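Local coordinates for protein extracellular invertase (Aspergillus kawachii, PDB 5XH8) that probably cleaves the beta-fructofuranosyl linkage of sucrose and transfers fructose to build fructooligosaccharides such as 1-kestose, as a GH32 beta-fructofuranosidase, at residues 494-499 and 521-526; 525-530 and 556-561. All blocks are in the same frame, centred on the assembly; numbering follows the deposited sequence.

Interaction 1: residues 494-499 and 521-526; sequences SNESII and AGKLRL
Glu496 and Arg525 are brought together by different first torsions: CG of Glu496 lies anti to its own carbonyl carbon (chi1 -58°) with the chain extended beyond it, whereas CG of Arg525 is anti to the backbone N and the chain bends at chi3, which places NE (-64°). The two side chains cross obliquely, yet carboxylate and guanidinium come out nearly coplanar. Arg525 grips the acid side-on, NE to OE2 of Glu496 at 2.9 Å and NH2 to OE1 of Glu496 at 2.7 Å, each oxygen using its syn lone pair. A water bound to OE2 of Glu496 also accepts from Leu526 N, and NH1 of Arg525 has a second acid, Glu392. Strand 497-501 pairs antiparallel with 520-523, the outermost strand of one sheet of the GH32 C-terminal beta-sandwich. Ile498 and Gly522 form the hydrogen-bonded pair, with Ile498 N to Gly522 O at 2.8 Å and Gly522 N to Ile498 O at 2.9 Å. Glu496, which with Ser497 makes a G1 bulge opposite Gln492, continues the pairing by accepting Leu524 N at its O (2.8 Å). The bends at chi2 and chi3 of Lys523 bring CD and CE near Asn495 O, and NZ donates to that O at 3.0 Å from above the carbonyl plane; Lys523 also makes a cation-pi contact with Trp239. At the other end, Ile499 CD1 presses tightly on Ala521 CB (3.4 Å). With two straight charged bonds on separate oxygens and Lys523 NZ nearby, the carboxylate of Glu496 is fixed in rotation and would probably be stabilised as the anion.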
# COMPACT_ATOMS: atom_id res chain seq x y z
N SER A 494 19.66 -33.34 -37.36
CA SER A 494 18.30 -33.21 -37.93
C SER A 494 17.52 -31.98 -37.46
O SER A 494 16.80 -31.36 -38.25
CB SER A 494 17.47 -34.44 -37.61
OG SER A 494 17.37 -34.61 -36.21
N ASN A 495 17.65 -31.65 -36.17
CA ASN A 495 17.07 -30.41 -35.60
C ASN A 495 18.11 -29.54 -34.89
O ASN A 495 17.77 -28.66 -34.09
CB ASN A 495 15.92 -30.75 -34.66
CG ASN A 495 16.32 -31.73 -33.55
OD1 ASN A 495 17.47 -32.14 -33.42
ND2 ASN A 495 15.34 -32.11 -32.76
N GLU A 496 19.39 -29.77 -35.21
CA GLU A 496 20.48 -29.01 -34.66
C GLU A 496 20.35 -28.87 -33.13
O GLU A 496 20.35 -27.76 -32.61
CB GLU A 496 20.50 -27.63 -35.31
CG GLU A 496 20.63 -27.62 -36.82
CD GLU A 496 20.83 -26.21 -37.32
OE1 GLU A 496 19.82 -25.51 -37.47
OE2 GLU A 496 21.99 -25.77 -37.51
N SER A 497 20.26 -30.01 -32.43
CA SER A 497 20.01 -30.03 -30.98
C SER A 497 20.98 -30.91 -30.22
O SER A 497 21.43 -31.94 -30.73
CB SER A 497 18.61 -30.56 -30.69
OG SER A 497 17.61 -29.67 -31.17
N ILE A 498 21.29 -30.49 -28.99
CA ILE A 498 21.85 -31.36 -27.97
C ILE A 498 20.68 -31.97 -27.21
O ILE A 498 19.77 -31.24 -26.77
CB ILE A 498 22.74 -30.60 -26.97
CG1 ILE A 498 23.87 -29.83 -27.69
CG2 ILE A 498 23.27 -31.54 -25.88
CD1 ILE A 498 25.16 -30.58 -27.87
N ILE A 499 20.73 -33.28 -27.02
CA ILE A 499 19.68 -34.06 -26.36
C ILE A 499 20.26 -34.80 -25.15
O ILE A 499 21.36 -35.32 -25.21
CB ILE A 499 19.07 -35.12 -27.31
CG1 ILE A 499 18.61 -34.48 -28.64
CG2 ILE A 499 17.92 -35.88 -26.64
CD1 ILE A 499 17.54 -33.43 -28.51
N ALA A 521 16.29 -31.14 -24.17
CA ALA A 521 16.87 -30.73 -25.45
C ALA A 521 17.11 -29.25 -25.50
O ALA A 521 16.32 -28.48 -24.94
CB ALA A 521 15.92 -31.13 -26.59
N GLY A 522 18.18 -28.85 -26.19
CA GLY A 522 18.37 -27.47 -26.61
C GLY A 522 19.01 -27.31 -27.99
O GLY A 522 19.83 -28.13 -28.39
N LYS A 523 18.62 -26.26 -28.70
CA LYS A 523 19.15 -25.93 -30.04
C LYS A 523 20.57 -25.40 -29.96
O LYS A 523 20.88 -24.54 -29.12
CB LYS A 523 18.32 -24.84 -30.71
CG LYS A 523 16.88 -25.21 -30.98
CD LYS A 523 16.73 -26.07 -32.22
CE LYS A 523 17.08 -25.31 -33.49
NZ LYS A 523 16.43 -25.98 -34.65
N LEU A 524 21.42 -25.91 -30.86
CA LEU A 524 22.77 -25.40 -31.02
C LEU A 524 23.16 -25.52 -32.50
O LEU A 524 23.19 -26.62 -33.02
CB LEU A 524 23.76 -26.21 -30.18
CG LEU A 524 25.23 -25.84 -30.36
CD1 LEU A 524 25.52 -24.40 -29.93
CD2 LEU A 524 26.11 -26.82 -29.62
N ARG A 525 23.40 -24.39 -33.16
CA ARG A 525 23.88 -24.39 -34.54
C ARG A 525 25.39 -24.40 -34.54
O ARG A 525 26.04 -23.60 -33.86
CB ARG A 525 23.40 -23.17 -35.32
CG ARG A 525 24.07 -23.02 -36.69
CD ARG A 525 23.25 -22.20 -37.65
NE ARG A 525 21.99 -22.88 -37.93
CZ ARG A 525 20.94 -22.32 -38.51
NH1 ARG A 525 20.96 -21.05 -38.92
NH2 ARG A 525 19.85 -23.05 -38.69
N LEU A 526 25.93 -25.34 -35.32
CA LEU A 526 27.35 -25.41 -35.65
C LEU A 526 27.43 -24.83 -37.06
O LEU A 526 26.85 -25.39 -38.00
CB LEU A 526 27.82 -26.87 -35.61
CG LEU A 526 27.70 -27.53 -34.22
CD1 LEU A 526 28.02 -29.02 -34.23
CD2 LEU A 526 28.60 -26.80 -33.22
O HOH W 1 24.01 -27.28 -36.95

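Interaction 2: residues 525-530 and 556-561; sequences RLFDVL and NGRFAL
The one hydrogen bond across this contact comes from a single guanidinium nitrogen: NH2 of Arg558 reaches across to the carbonyl O of Arg525 at 2.8 Å, although the nearest CA atoms of the two segments stay more than 9 Å apart. Both segments belong to the antiparallel beta-sandwich of the GH32 C-terminal domain, and Arg558 sits with Phe559 in a classic beta bulge opposite Ala555, just after a turn in which Asn556 and Gly557 both have positive phi. CG of Arg558 stands between the backbone N and the carbonyl carbon (chi1 67°), the crowded position, and from there the chain runs extended to NE, spanning the gap. The acceptor lies in the guanidinium plane and the donor nearly on the line of the C=O bond, but the hydrogen bond is bent, 138° at the hydrogen. NH1 of the same arginine is held by a salt bridge to Glu538, whose other carboxylate oxygen accepts from Phe527 N, so one acid links the arginine to the backbone beside its target. The side chain of Arg525 turns elsewhere, its NH2 bound to Glu496; its CG instead sits 3.7 Å above one face of the Phe527 ring, offset toward the rim. That ring also meets Trp397 edge-to-face. Leu526 adds a looser contact, its CD2 approaching the side chain of Asn556 beside the arginine. The Phe527 ring and the guanidinium of Arg558 are turned 40° apart, and NH2 of Arg558 rests 3.8 Å from both CD2 and CE2 of Phe527.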
# COMPACT_ATOMS: atom_id res chain seq x y z
N ARG A 525 23.40 -24.39 -33.16
CA ARG A 525 23.88 -24.39 -34.54
C ARG A 525 25.39 -24.40 -34.54
O ARG A 525 26.04 -23.60 -33.86
CB ARG A 525 23.40 -23.17 -35.32
CG ARG A 525 24.07 -23.02 -36.69
CD ARG A 525 23.25 -22.20 -37.65
NE ARG A 525 21.99 -22.88 -37.93
CZ ARG A 525 20.94 -22.32 -38.51
NH1 ARG A 525 20.96 -21.05 -38.92
NH2 ARG A 525 19.85 -23.05 -38.69
N LEU A 526 25.93 -25.34 -35.32
CA LEU A 526 27.35 -25.41 -35.65
C LEU A 526 27.43 -24.83 -37.06
O LEU A 526 26.85 -25.39 -38.00
CB LEU A 526 27.82 -26.87 -35.61
CG LEU A 526 27.70 -27.53 -34.22
CD1 LEU A 526 28.02 -29.02 -34.23
CD2 LEU A 526 28.60 -26.80 -33.22
N PHE A 527 28.09 -23.68 -37.20
CA PHE A 527 28.13 -22.97 -38.48
C PHE A 527 29.21 -23.57 -39.39
O PHE A 527 30.06 -24.37 -38.94
CB PHE A 527 28.46 -21.50 -38.27
CG PHE A 527 27.46 -20.76 -37.42
CD1 PHE A 527 26.31 -20.22 -37.98
CD2 PHE A 527 27.70 -20.58 -36.06
CE1 PHE A 527 25.40 -19.53 -37.19
CE2 PHE A 527 26.79 -19.89 -35.27
CZ PHE A 527 25.64 -19.36 -35.83
N ASP A 528 29.20 -23.17 -40.65
CA ASP A 528 30.32 -23.47 -41.56
C ASP A 528 31.40 -22.44 -41.30
O ASP A 528 31.10 -21.25 -41.24
CB ASP A 528 29.85 -23.50 -43.01
CG ASP A 528 28.88 -24.63 -43.28
OD1 ASP A 528 29.17 -25.77 -42.86
OD2 ASP A 528 27.83 -24.40 -43.88
N VAL A 529 32.63 -22.92 -41.11
CA VAL A 529 33.75 -22.10 -40.68
C VAL A 529 34.94 -22.31 -41.65
O VAL A 529 35.06 -23.36 -42.28
CB VAL A 529 34.13 -22.48 -39.23
CG1 VAL A 529 35.34 -21.72 -38.74
CG2 VAL A 529 32.94 -22.20 -38.31
N LEU A 530 35.81 -21.30 -41.76
CA LEU A 530 36.95 -21.30 -42.67
C LEU A 530 38.26 -21.11 -41.90
O LEU A 530 38.44 -20.10 -41.24
CB LEU A 530 36.77 -20.17 -43.69
CG LEU A 530 37.59 -20.28 -44.97
CD1 LEU A 530 36.87 -21.18 -45.96
CD2 LEU A 530 37.85 -18.89 -45.56
N ASN A 556 30.71 -24.74 -26.62
CA ASN A 556 31.22 -23.69 -27.51
C ASN A 556 31.14 -22.30 -26.88
O ASN A 556 31.05 -21.30 -27.60
CB ASN A 556 30.47 -23.75 -28.85
CG ASN A 556 30.83 -24.99 -29.67
OD1 ASN A 556 31.43 -24.88 -30.74
ND2 ASN A 556 30.45 -26.16 -29.18
N GLY A 557 31.18 -22.25 -25.54
CA GLY A 557 31.07 -21.01 -24.77
C GLY A 557 29.81 -20.20 -24.99
O GLY A 557 29.80 -19.01 -24.67
N ARG A 558 28.76 -20.83 -25.54
CA ARG A 558 27.50 -20.15 -25.86
C ARG A 558 26.24 -20.99 -25.66
O ARG A 558 25.18 -20.60 -26.10
CB ARG A 558 27.55 -19.64 -27.32
CG ARG A 558 27.58 -20.72 -28.39
CD ARG A 558 28.09 -20.15 -29.71
NE ARG A 558 27.77 -21.02 -30.86
CZ ARG A 558 28.65 -21.54 -31.72
NH1 ARG A 558 29.96 -21.33 -31.62
NH2 ARG A 558 28.19 -22.30 -32.72
N PHE A 559 26.35 -22.13 -25.00
CA PHE A 559 25.23 -23.05 -24.87
C PHE A 559 25.28 -23.66 -23.50
O PHE A 559 26.36 -24.04 -23.04
CB PHE A 559 25.32 -24.15 -25.90
CG PHE A 559 24.26 -25.18 -25.78
CD1 PHE A 559 24.44 -26.30 -24.97
CD2 PHE A 559 23.07 -25.05 -26.46
CE1 PHE A 559 23.45 -27.26 -24.85
CE2 PHE A 559 22.08 -26.00 -26.35
CZ PHE A 559 22.28 -27.12 -25.56
N ALA A 560 24.12 -23.75 -22.85
CA ALA A 560 23.98 -24.49 -21.59
C ALA A 560 22.64 -25.19 -21.50
O ALA A 560 21.61 -24.60 -21.81
CB ALA A 560 24.17 -23.56 -20.38
N LEU A 561 22.68 -26.44 -21.05
CA LEU A 561 21.49 -27.27 -20.85
C LEU A 561 21.71 -28.11 -19.57
O LEU A 561 22.67 -28.88 -19.49
CB LEU A 561 21.29 -28.21 -22.02
CG LEU A 561 20.22 -29.31 -21.92
CD1 LEU A 561 18.85 -28.78 -21.63
CD2 LEU A 561 20.16 -30.10 -23.22

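How the interactions relate
From the N terminus, strand 497-501 leaves the turn at 494-496 and a largely irregular excursion follows before 521-526 returns beside it; interaction 1 closes that loop. The chain then passes directly through Arg525 and Leu526, shared by both contacts, into strand 528-531 of the other sheet. Strands 534-547 and 550-555 follow before 556-561 comes back, and interaction 2 closes this second loop. The loops follow one another, overlapping at the shared residues, and neither nests within the other. Between the contacts, Phe559 packs on Ile498 and on the backbone of Gly522 and Lys523, joining the two sheets of the sandwich where the chain crosses over.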